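Local coordinates for protein KLLA0B12012p (Kluyveromyces lactis, PDB 6Y3P) that binds the mRNA decapping enzyme Dcp2 directly, as yeast Pby1, and carries a C-terminal ATP-grasp domain, the part described here, that probably binds ATP, at residues Y21-R26 with L362-F367; T17-G22 with D351-G356; R29-N34 with V370-V375; L12-T17 with F50-Y55. One frame throughout, in Å; residues are numbered along the deposited sequence.

Interaction 1 of 4, residues Y21-R26 with L362-F367; sequences YGPLNR and LIDELF. With SO4 (sulfate ion), chain B.
The Arg-26 guanidinium lies with one face over the first turn of its own helix, above Gly-22 C and Pro-23 N, while Asp-364 OD1 and the sulfate sulfur sit at its edge. The Phe-367 ring has Leu-366 CG over one face and Ile-363 CG2 at its rim, both from its own helix; across the contact Leu-24 CD2 comes in obliquely, 3.7 Å from Phe-367 CD1. A bend at chi3 folds the arginine back over Gly-22 and Pro-23. From there NH2 of Arg-26 makes the one salt bridge between the segments, 3.1 Å to Asp-364 OD1 with an N-H...O angle of 150°. The donor keeps OD1 in its own plane but meets it from 35° above the carboxylate. The same guanidinium also grips a sulfate, probably from the crystallisation liquor: Arg-26 NH1 reaches sulfate O2 at 2.8 Å, and the other three bonds are weak. Gly-22 CA comes within 3.1 Å of sulfate O4, so the ion sits where a side chain at that position would be. Beneath the ion pair, Pro-23 is wedged in at the closest backbone pairing, its CG 3.4 Å from Asp-364 OD1, so the carboxylate oxygen packs on a ring CH2 as well as on the arginine. The axes of the two short segments come within 8.9 Å of each other, at 41°. On one side Leu-24 packs on Leu-12 and Tyr-52 of the parallel sheet; on the other, Leu-362 and Leu-366 carry helix 357-375 onto strand 228-239.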
# COMPACT_ATOMS: atom_id res chain seq x y z
N TYR A 21 9.22 5.75 -18.02
CA TYR A 21 9.02 5.92 -19.47
C TYR A 21 9.89 4.97 -20.33
O TYR A 21 9.34 4.22 -21.14
CB TYR A 21 9.17 7.39 -19.90
CG TYR A 21 8.93 7.62 -21.38
CD1 TYR A 21 7.66 7.90 -21.87
CD2 TYR A 21 9.98 7.57 -22.29
CE1 TYR A 21 7.43 8.09 -23.23
CE2 TYR A 21 9.77 7.77 -23.65
CZ TYR A 21 8.50 8.04 -24.12
OH TYR A 21 8.32 8.25 -25.47
N GLY A 22 11.22 5.05 -20.17
CA GLY A 22 12.19 4.19 -20.86
C GLY A 22 11.85 2.72 -20.67
O GLY A 22 11.61 2.03 -21.67
N PRO A 23 11.74 2.25 -19.38
CA PRO A 23 11.32 0.85 -19.13
C PRO A 23 10.04 0.42 -19.85
O PRO A 23 10.04 -0.65 -20.47
CB PRO A 23 11.14 0.81 -17.61
CG PRO A 23 12.04 1.85 -17.10
CD PRO A 23 11.99 2.95 -18.10
N LEU A 24 8.96 1.25 -19.78
CA LEU A 24 7.69 0.95 -20.43
C LEU A 24 7.81 0.82 -21.96
O LEU A 24 7.22 -0.09 -22.53
CB LEU A 24 6.60 1.96 -20.06
CG LEU A 24 5.88 1.73 -18.76
CD1 LEU A 24 5.19 2.98 -18.30
CD2 LEU A 24 4.90 0.57 -18.88
N ASN A 25 8.62 1.71 -22.60
CA ASN A 25 8.87 1.67 -24.04
C ASN A 25 9.63 0.42 -24.46
O ASN A 25 9.25 -0.20 -25.45
CB ASN A 25 9.59 2.92 -24.52
CG ASN A 25 8.67 3.87 -25.23
OD1 ASN A 25 8.19 3.62 -26.35
ND2 ASN A 25 8.41 4.99 -24.60
N ARG A 26 10.67 0.01 -23.69
CA ARG A 26 11.45 -1.21 -23.97
C ARG A 26 10.55 -2.45 -23.85
O ARG A 26 10.58 -3.32 -24.72
CB ARG A 26 12.65 -1.32 -23.01
CG ARG A 26 13.68 -0.20 -23.22
CD ARG A 26 14.95 -0.43 -22.41
NE ARG A 26 14.79 -0.19 -20.97
CZ ARG A 26 14.96 1.00 -20.38
NH1 ARG A 26 15.27 2.07 -21.10
NH2 ARG A 26 14.81 1.12 -19.07
N LEU A 362 15.51 -3.69 -11.06
CA LEU A 362 14.31 -4.09 -10.33
C LEU A 362 13.04 -3.55 -11.01
O LEU A 362 12.08 -4.30 -11.18
CB LEU A 362 14.41 -3.63 -8.86
CG LEU A 362 13.33 -4.14 -7.91
CD1 LEU A 362 13.87 -4.35 -6.52
CD2 LEU A 362 12.11 -3.20 -7.90
N ILE A 363 13.05 -2.25 -11.41
CA ILE A 363 11.90 -1.58 -12.03
C ILE A 363 11.73 -2.05 -13.50
O ILE A 363 10.58 -2.20 -13.94
CB ILE A 363 12.00 -0.03 -11.83
CG1 ILE A 363 11.80 0.36 -10.35
CG2 ILE A 363 11.10 0.79 -12.75
CD1 ILE A 363 10.39 0.08 -9.73
N ASP A 364 12.86 -2.35 -14.21
CA ASP A 364 12.85 -2.86 -15.59
C ASP A 364 12.17 -4.22 -15.68
O ASP A 364 11.41 -4.47 -16.61
CB ASP A 364 14.28 -3.00 -16.12
CG ASP A 364 14.93 -1.73 -16.63
OD1 ASP A 364 14.29 -0.66 -16.54
OD2 ASP A 364 16.09 -1.81 -17.12
N GLU A 365 12.43 -5.09 -14.71
CA GLU A 365 11.87 -6.43 -14.65
C GLU A 365 10.40 -6.36 -14.24
O GLU A 365 9.62 -7.21 -14.65
CB GLU A 365 12.68 -7.29 -13.66
CG GLU A 365 12.21 -8.73 -13.61
CD GLU A 365 12.83 -9.62 -12.55
OE1 GLU A 365 14.02 -9.40 -12.21
OE2 GLU A 365 12.15 -10.57 -12.11
N LEU A 366 10.03 -5.33 -13.45
CA LEU A 366 8.65 -5.15 -13.02
C LEU A 366 7.76 -4.85 -14.23
O LEU A 366 6.75 -5.54 -14.41
CB LEU A 366 8.52 -4.04 -11.95
CG LEU A 366 7.12 -3.39 -11.72
CD1 LEU A 366 6.10 -4.39 -11.18
CD2 LEU A 366 7.22 -2.19 -10.82
N PHE A 367 8.14 -3.83 -15.04
CA PHE A 367 7.36 -3.40 -16.21
C PHE A 367 7.43 -4.40 -17.34
O PHE A 367 6.46 -4.52 -18.06
CB PHE A 367 7.71 -1.96 -16.63
CG PHE A 367 7.21 -1.00 -15.58
CD1 PHE A 367 5.86 -0.68 -15.50
CD2 PHE A 367 8.07 -0.49 -14.62
CE1 PHE A 367 5.39 0.16 -14.48
CE2 PHE A 367 7.59 0.33 -13.59
CZ PHE A 367 6.26 0.68 -13.55
S SO4 B . 15.94 4.70 -18.88
O1 SO4 B . 15.21 4.14 -17.73
O2 SO4 B . 16.82 3.68 -19.44
O3 SO4 B . 16.73 5.85 -18.46
O4 SO4 B . 15.01 5.13 -19.91

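Interaction 2 of 4, residues T17-G22 with D351-G356; sequences TEYIYG and DFKQTG
A type I beta turn from Glu-18 to Tyr-21, leading into helix 21-31, meets the loop that joins strand 341-347 to helix 357-375. The turn is closed by Tyr-21 N bonding to Glu-18 O, and its corner residues, Tyr-19 and Ile-20, do the touching. With CG anti to the backbone N (chi1 -171°), the Tyr-19 ring lies flat against the loop backbone. Gln-354 N stands 3.7 Å above the plane, over the centre of the Tyr-19 ring, and Lys-353 CA makes a CH-pi contact at 4.1 Å from the centroid of that ring. The loop carbonyls come close to two ring carbons: Gln-354 O is 3.3 Å from Tyr-19 CE1, and Phe-352 O is 3.4 Å from Tyr-19 CD2. Phe-352 O also takes a weak bond from Gln-354 NE2. Deeper in, Ile-20 puts CG1 in the crowded position between N and C, which leaves CG2 to press on Phe-352 CB at 3.5 Å. The Phe-352 ring carries on inward to meet Phe-367 edge-to-face and Tyr-220. In this ATP-grasp domain the turn after strand 8-12 thus packs on a loop that probably follows a metal-site strand, since strand 341-347 ends in Glu-Val-Asn, which binds magnesium in ATP-grasp relatives.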
# COMPACT_ATOMS: atom_id res chain seq x y z
N THR A 17 10.11 12.62 -19.02
CA THR A 17 10.98 12.89 -17.88
C THR A 17 10.77 11.87 -16.77
O THR A 17 11.65 11.75 -15.91
CB THR A 17 10.81 14.31 -17.34
OG1 THR A 17 9.43 14.70 -17.34
CG2 THR A 17 11.66 15.32 -18.07
N GLU A 18 9.61 11.17 -16.75
CA GLU A 18 9.31 10.17 -15.72
C GLU A 18 10.20 8.93 -15.81
O GLU A 18 10.48 8.41 -16.90
CB GLU A 18 7.82 9.79 -15.69
CG GLU A 18 6.99 10.63 -14.73
CD GLU A 18 5.49 10.36 -14.73
OE1 GLU A 18 5.08 9.17 -14.75
OE2 GLU A 18 4.73 11.35 -14.66
N TYR A 19 10.63 8.46 -14.63
CA TYR A 19 11.50 7.31 -14.40
C TYR A 19 11.08 6.03 -15.16
O TYR A 19 11.94 5.33 -15.71
CB TYR A 19 11.57 7.03 -12.87
CG TYR A 19 12.61 6.01 -12.46
CD1 TYR A 19 13.96 6.33 -12.41
CD2 TYR A 19 12.23 4.71 -12.10
CE1 TYR A 19 14.92 5.38 -12.06
CE2 TYR A 19 13.18 3.76 -11.74
CZ TYR A 19 14.52 4.10 -11.71
OH TYR A 19 15.46 3.17 -11.35
N ILE A 20 9.76 5.75 -15.21
CA ILE A 20 9.19 4.53 -15.82
C ILE A 20 8.99 4.58 -17.36
O ILE A 20 8.64 3.55 -17.93
CB ILE A 20 7.88 4.16 -15.09
CG1 ILE A 20 6.79 5.27 -15.23
CG2 ILE A 20 8.18 3.87 -13.61
CD1 ILE A 20 5.37 4.87 -14.84
N TYR A 21 9.22 5.75 -18.02
CA TYR A 21 9.02 5.92 -19.47
C TYR A 21 9.89 4.97 -20.33
O TYR A 21 9.34 4.22 -21.14
CB TYR A 21 9.17 7.39 -19.90
CG TYR A 21 8.93 7.62 -21.38
CD1 TYR A 21 7.66 7.90 -21.87
CD2 TYR A 21 9.98 7.57 -22.29
CE1 TYR A 21 7.43 8.09 -23.23
CE2 TYR A 21 9.77 7.77 -23.65
CZ TYR A 21 8.50 8.04 -24.12
OH TYR A 21 8.32 8.25 -25.47
N GLY A 22 11.22 5.05 -20.17
CA GLY A 22 12.19 4.19 -20.86
C GLY A 22 11.85 2.72 -20.67
O GLY A 22 11.61 2.03 -21.67
N ASP A 351 5.34 6.49 -6.38
CA ASP A 351 6.52 7.03 -7.06
C ASP A 351 7.47 5.85 -7.20
O ASP A 351 7.86 5.23 -6.21
CB ASP A 351 7.16 8.22 -6.29
CG ASP A 351 8.09 9.13 -7.12
OD1 ASP A 351 8.04 9.06 -8.38
OD2 ASP A 351 8.82 9.94 -6.51
N PHE A 352 7.73 5.47 -8.45
CA PHE A 352 8.64 4.39 -8.80
C PHE A 352 10.09 4.91 -8.90
O PHE A 352 11.00 4.10 -8.98
CB PHE A 352 8.22 3.74 -10.14
CG PHE A 352 6.87 3.06 -10.14
CD1 PHE A 352 6.71 1.77 -9.64
CD2 PHE A 352 5.75 3.70 -10.67
CE1 PHE A 352 5.46 1.15 -9.64
CE2 PHE A 352 4.50 3.08 -10.65
CZ PHE A 352 4.36 1.81 -10.15
N LYS A 353 10.29 6.26 -8.89
CA LYS A 353 11.63 6.87 -9.02
C LYS A 353 12.66 6.40 -7.95
O LYS A 353 12.40 6.51 -6.75
CB LYS A 353 11.58 8.40 -9.08
CG LYS A 353 12.84 8.97 -9.71
CD LYS A 353 13.04 10.46 -9.52
CE LYS A 353 14.50 10.84 -9.31
NZ LYS A 353 15.46 10.10 -10.19
N GLN A 354 13.81 5.87 -8.44
CA GLN A 354 14.95 5.36 -7.65
C GLN A 354 16.29 5.83 -8.24
O GLN A 354 16.33 6.47 -9.30
CB GLN A 354 14.96 3.79 -7.59
CG GLN A 354 13.65 3.04 -7.33
CD GLN A 354 12.95 3.36 -6.02
OE1 GLN A 354 13.56 3.75 -5.02
NE2 GLN A 354 11.62 3.18 -6.01
N THR A 355 17.38 5.50 -7.56
CA THR A 355 18.73 5.83 -8.01
C THR A 355 19.56 4.56 -7.94
O THR A 355 19.33 3.70 -7.07
CB THR A 355 19.28 7.08 -7.27
OG1 THR A 355 19.92 7.94 -8.21
CG2 THR A 355 20.20 6.76 -6.07
N GLY A 356 20.48 4.41 -8.89
CA GLY A 356 21.34 3.24 -8.96
C GLY A 356 20.91 2.25 -10.02
O GLY A 356 19.78 2.32 -10.51

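Interaction 3 of 4, residues R29-N34 with V370-V375; sequences RKHLPN and VVSICV
The tight part of this contact is a CH-pi contact: Ser-372 CB stands over the His-31 imidazole, 3.5 Å from its centroid and only 7° off the normal. Lys-30 CG covers the opposite face more loosely, offset toward the rim. Ser-372 can offer its methylene because its OG, in the crowded position between N and C (chi1 64°), turns to Asp-368 O. Beside it, Leu-32 CD1 reaches across to Val-371 CG1 at 3.6 Å and to Val-375 CG1 at 3.9 Å, two residues one turn apart. That turn is widened to pi type, with Val-370 O taking both Cys-374 N, 2.9 Å away, and Val-375 N. By contrast Arg-29, on helix 21-31, and Pro-33 and Asn-34, past its end at Leu-32, are exposed and do not touch 370-375. An alanine at His-31 would probably loosen the seam, since the flat surface under Ser-372 CB and the weak bond from NE2 to Asp-368 OD1 would both go. Between the two segments the contact is thus apolar, and the polar groups are served from next door: Arg-376 NH1 binds His-31 O, and the Asp-368 carboxylate near NE2 is likely to favour a protonated imidazole.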
# COMPACT_ATOMS: atom_id res chain seq x y z
N ARG A 29 7.97 -2.47 -26.76
CA ARG A 29 8.75 -2.86 -27.94
C ARG A 29 8.98 -4.37 -28.00
O ARG A 29 8.75 -5.00 -29.04
CB ARG A 29 10.13 -2.14 -27.92
CG ARG A 29 10.37 -1.14 -29.06
CD ARG A 29 10.88 -1.78 -30.35
NE ARG A 29 12.30 -2.13 -30.30
CZ ARG A 29 13.01 -2.57 -31.34
NH1 ARG A 29 12.43 -2.72 -32.53
NH2 ARG A 29 14.29 -2.87 -31.20
N LYS A 30 9.44 -4.94 -26.87
CA LYS A 30 9.80 -6.35 -26.72
C LYS A 30 8.62 -7.33 -26.76
O LYS A 30 8.69 -8.32 -27.49
CB LYS A 30 10.62 -6.54 -25.44
CG LYS A 30 11.36 -7.86 -25.34
CD LYS A 30 11.87 -8.14 -23.92
CE LYS A 30 13.25 -7.57 -23.68
NZ LYS A 30 13.76 -7.93 -22.33
N HIS A 31 7.56 -7.08 -25.98
CA HIS A 31 6.45 -8.02 -25.85
C HIS A 31 5.23 -7.72 -26.72
O HIS A 31 4.36 -8.58 -26.85
CB HIS A 31 6.04 -8.19 -24.38
CG HIS A 31 7.18 -8.53 -23.49
ND1 HIS A 31 7.90 -9.71 -23.66
CD2 HIS A 31 7.71 -7.84 -22.45
CE1 HIS A 31 8.84 -9.69 -22.74
NE2 HIS A 31 8.77 -8.59 -21.99
N LEU A 32 5.16 -6.51 -27.30
CA LEU A 32 4.08 -6.14 -28.23
C LEU A 32 4.72 -5.41 -29.44
O LEU A 32 4.44 -4.23 -29.68
CB LEU A 32 2.98 -5.31 -27.53
CG LEU A 32 2.00 -6.10 -26.67
CD1 LEU A 32 2.22 -5.83 -25.22
CD2 LEU A 32 0.60 -5.70 -26.95
N PRO A 33 5.64 -6.08 -30.19
CA PRO A 33 6.30 -5.38 -31.32
C PRO A 33 5.37 -4.92 -32.45
O PRO A 33 5.70 -3.95 -33.13
CB PRO A 33 7.34 -6.40 -31.81
CG PRO A 33 6.81 -7.73 -31.39
CD PRO A 33 6.12 -7.48 -30.08
N ASN A 34 4.23 -5.60 -32.63
CA ASN A 34 3.25 -5.31 -33.69
C ASN A 34 2.23 -4.23 -33.33
O ASN A 34 1.45 -3.81 -34.19
CB ASN A 34 2.56 -6.60 -34.17
CG ASN A 34 3.50 -7.53 -34.88
OD1 ASN A 34 4.08 -7.20 -35.92
ND2 ASN A 34 3.70 -8.71 -34.33
N VAL A 370 4.66 -6.88 -16.19
CA VAL A 370 3.35 -6.24 -16.30
C VAL A 370 2.89 -6.28 -17.76
O VAL A 370 1.79 -6.74 -18.04
CB VAL A 370 3.34 -4.80 -15.71
CG1 VAL A 370 2.08 -4.04 -16.11
CG2 VAL A 370 3.49 -4.84 -14.19
N VAL A 371 3.77 -5.88 -18.67
CA VAL A 371 3.48 -5.87 -20.10
C VAL A 371 3.35 -7.31 -20.68
O VAL A 371 2.37 -7.58 -21.35
CB VAL A 371 4.50 -4.99 -20.87
CG1 VAL A 371 4.33 -5.11 -22.38
CG2 VAL A 371 4.39 -3.53 -20.42
N SER A 372 4.30 -8.21 -20.37
CA SER A 372 4.29 -9.58 -20.90
C SER A 372 3.19 -10.50 -20.36
O SER A 372 2.88 -11.51 -21.01
CB SER A 372 5.65 -10.24 -20.71
OG SER A 372 5.98 -10.40 -19.33
N ILE A 373 2.62 -10.19 -19.15
CA ILE A 373 1.63 -11.05 -18.49
C ILE A 373 0.23 -10.44 -18.44
O ILE A 373 -0.77 -11.14 -18.62
CB ILE A 373 2.16 -11.48 -17.08
CG1 ILE A 373 3.43 -12.35 -17.23
CG2 ILE A 373 1.07 -12.20 -16.22
CD1 ILE A 373 4.29 -12.49 -16.02
N CYS A 374 0.15 -9.14 -18.17
CA CYS A 374 -1.13 -8.44 -18.02
C CYS A 374 -1.58 -7.70 -19.30
O CYS A 374 -2.77 -7.74 -19.64
CB CYS A 374 -1.08 -7.49 -16.82
SG CYS A 374 -0.53 -8.27 -15.28
N VAL A 375 -0.63 -7.00 -19.98
CA VAL A 375 -0.95 -6.20 -21.15
C VAL A 375 -1.15 -7.07 -22.38
O VAL A 375 -2.11 -6.84 -23.10
CB VAL A 375 0.07 -5.03 -21.38
CG1 VAL A 375 -0.24 -4.24 -22.67
CG2 VAL A 375 0.11 -4.10 -20.17

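Interaction 4 of 4, residues L12-T17 with F50-Y55; sequences LTIPET and FHYGDY
Thr-13 OG1 is gripped twice. His-51 NE2 donates to it at 2.8 Å, with the hydroxyl almost in the ring plane, and OG1 also bonds to Gln-57 OE1. The other ring nitrogen, His-51 ND1, is held by Tyr-69 OH, so the imidazole is fixed at both ends. An alanine at His-51 would probably leave Thr-13 OG1 without its donor and Tyr-69 OH without its partner. Tyr-52 O takes Thr-13 N at 3.2 Å, in the carbonyl plane, and has Leu-12 CA in a CH...O contact at 3.4 Å as well. Leu-12 and Tyr-52 form a parallel bridge at the C-terminal ends of strands 8-12 and 48-52, neighbours in a four-stranded parallel sheet of order 2-1-3-4, as in a Rossmann-like domain. Beyond the bridge Gly-53 N is satisfied by Asn-72 OD1, and Gly-53 CA lies 3.5 Å from Thr-13 OG1, where a CB would clash with that hydroxyl. Ile-14 CD1 meets the edge of the Tyr-52 ring, 3.5 Å from Tyr-52 CD1. Asp-54 N shares Gln-57 OE1, while the Asp-54 carboxylate faces Pro-15 CD and Ile-14 CG1; its OD2 also lies close to Glu-18 OE2, so one of these acids may be protonated.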
# COMPACT_ATOMS: atom_id res chain seq x y z
N LEU A 12 0.93 6.11 -24.53
CA LEU A 12 1.79 6.39 -23.37
C LEU A 12 1.88 7.90 -23.20
O LEU A 12 2.71 8.53 -23.84
CB LEU A 12 3.18 5.76 -23.61
CG LEU A 12 4.19 5.72 -22.45
CD1 LEU A 12 3.62 5.03 -21.20
CD2 LEU A 12 5.47 5.01 -22.89
N THR A 13 1.00 8.47 -22.36
CA THR A 13 0.86 9.92 -22.11
C THR A 13 1.73 10.43 -20.95
O THR A 13 1.70 11.61 -20.61
CB THR A 13 -0.61 10.32 -21.92
OG1 THR A 13 -1.15 9.64 -20.79
CG2 THR A 13 -1.44 10.04 -23.16
N ILE A 14 2.52 9.54 -20.36
CA ILE A 14 3.41 9.87 -19.27
C ILE A 14 4.57 10.72 -19.78
O ILE A 14 5.13 10.43 -20.84
CB ILE A 14 3.82 8.57 -18.53
CG1 ILE A 14 2.98 8.45 -17.27
CG2 ILE A 14 5.32 8.45 -18.24
CD1 ILE A 14 2.58 7.13 -16.95
N PRO A 15 4.89 11.83 -19.06
CA PRO A 15 6.02 12.67 -19.46
C PRO A 15 7.29 11.85 -19.60
O PRO A 15 7.58 10.98 -18.76
CB PRO A 15 6.13 13.68 -18.32
CG PRO A 15 4.75 13.74 -17.75
CD PRO A 15 4.28 12.33 -17.80
N GLU A 16 8.03 12.10 -20.68
CA GLU A 16 9.30 11.47 -21.04
C GLU A 16 10.37 11.69 -19.97
O GLU A 16 11.38 10.99 -19.96
CB GLU A 16 9.77 11.97 -22.42
CG GLU A 16 8.79 11.62 -23.54
CD GLU A 16 9.17 12.10 -24.92
OE1 GLU A 16 10.18 11.60 -25.48
OE2 GLU A 16 8.42 12.93 -25.48
N THR A 17 10.11 12.62 -19.02
CA THR A 17 10.98 12.89 -17.88
C THR A 17 10.77 11.87 -16.77
O THR A 17 11.65 11.75 -15.91
CB THR A 17 10.81 14.31 -17.34
OG1 THR A 17 9.43 14.70 -17.34
CG2 THR A 17 11.66 15.32 -18.07
N PHE A 50 -4.45 0.35 -25.32
CA PHE A 50 -3.97 0.37 -23.95
C PHE A 50 -3.32 1.71 -23.68
O PHE A 50 -2.29 2.04 -24.26
CB PHE A 50 -3.02 -0.80 -23.64
CG PHE A 50 -2.59 -0.78 -22.19
CD1 PHE A 50 -3.51 -1.02 -21.18
CD2 PHE A 50 -1.30 -0.44 -21.83
CE1 PHE A 50 -3.14 -0.93 -19.84
CE2 PHE A 50 -0.93 -0.36 -20.49
CZ PHE A 50 -1.85 -0.61 -19.50
N HIS A 51 -3.94 2.47 -22.79
CA HIS A 51 -3.49 3.79 -22.37
C HIS A 51 -2.80 3.68 -21.00
O HIS A 51 -3.43 3.34 -19.99
CB HIS A 51 -4.67 4.79 -22.37
CG HIS A 51 -4.37 6.20 -21.93
ND1 HIS A 51 -5.39 7.08 -21.58
CD2 HIS A 51 -3.19 6.86 -21.82
CE1 HIS A 51 -4.80 8.22 -21.27
NE2 HIS A 51 -3.47 8.13 -21.39
N TYR A 52 -1.48 3.88 -21.00
CA TYR A 52 -0.72 3.92 -19.78
C TYR A 52 -0.45 5.41 -19.58
O TYR A 52 0.21 6.05 -20.40
CB TYR A 52 0.59 3.10 -19.85
CG TYR A 52 1.18 2.84 -18.48
CD1 TYR A 52 1.73 3.87 -17.73
CD2 TYR A 52 1.13 1.57 -17.91
CE1 TYR A 52 2.23 3.65 -16.45
CE2 TYR A 52 1.66 1.33 -16.63
CZ TYR A 52 2.20 2.38 -15.90
OH TYR A 52 2.72 2.20 -14.64
N GLY A 53 -1.08 5.97 -18.55
CA GLY A 53 -0.95 7.37 -18.19
C GLY A 53 -0.92 7.63 -16.70
O GLY A 53 -1.01 6.69 -15.91
N ASP A 54 -0.76 8.90 -16.31
CA ASP A 54 -0.85 9.36 -14.92
C ASP A 54 -2.34 9.37 -14.64
O ASP A 54 -3.12 9.39 -15.60
CB ASP A 54 -0.23 10.76 -14.75
CG ASP A 54 1.28 10.77 -14.87
OD1 ASP A 54 1.94 9.92 -14.22
OD2 ASP A 54 1.81 11.62 -15.62
N TYR A 55 -2.76 9.28 -13.36
CA TYR A 55 -4.17 9.16 -12.99
C TYR A 55 -5.08 10.15 -13.67
O TYR A 55 -6.09 9.74 -14.25
CB TYR A 55 -4.40 9.17 -11.46
CG TYR A 55 -5.84 8.86 -11.12
CD1 TYR A 55 -6.40 7.62 -11.44
CD2 TYR A 55 -6.66 9.82 -10.55
CE1 TYR A 55 -7.73 7.33 -11.15
CE2 TYR A 55 -8.00 9.55 -10.26
CZ TYR A 55 -8.53 8.30 -10.55
OH TYR A 55 -9.85 8.02 -10.26

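Interactions 4, 2, 1 and 3 come in that order along their first segments, which run from the end of strand 8-12 through the turn and down helix 21-31. Interactions 1 and 3 lie on successive parts of the same two helices, 21-31 and 357-375, with centres about 11 Å apart; the centre of interaction 2 is about 9 Å from that of interaction 1, and interactions 2 and 3 are farthest apart, about 19 Å between centres. Phe-367, touching Ile-20, Phe-352 and Tyr-52, is where interactions 1, 2 and 4 meet. Three contacts therefore join the N-terminal parallel sheet layer to segments more than 300 residues later, while interaction 4 holds that layer together.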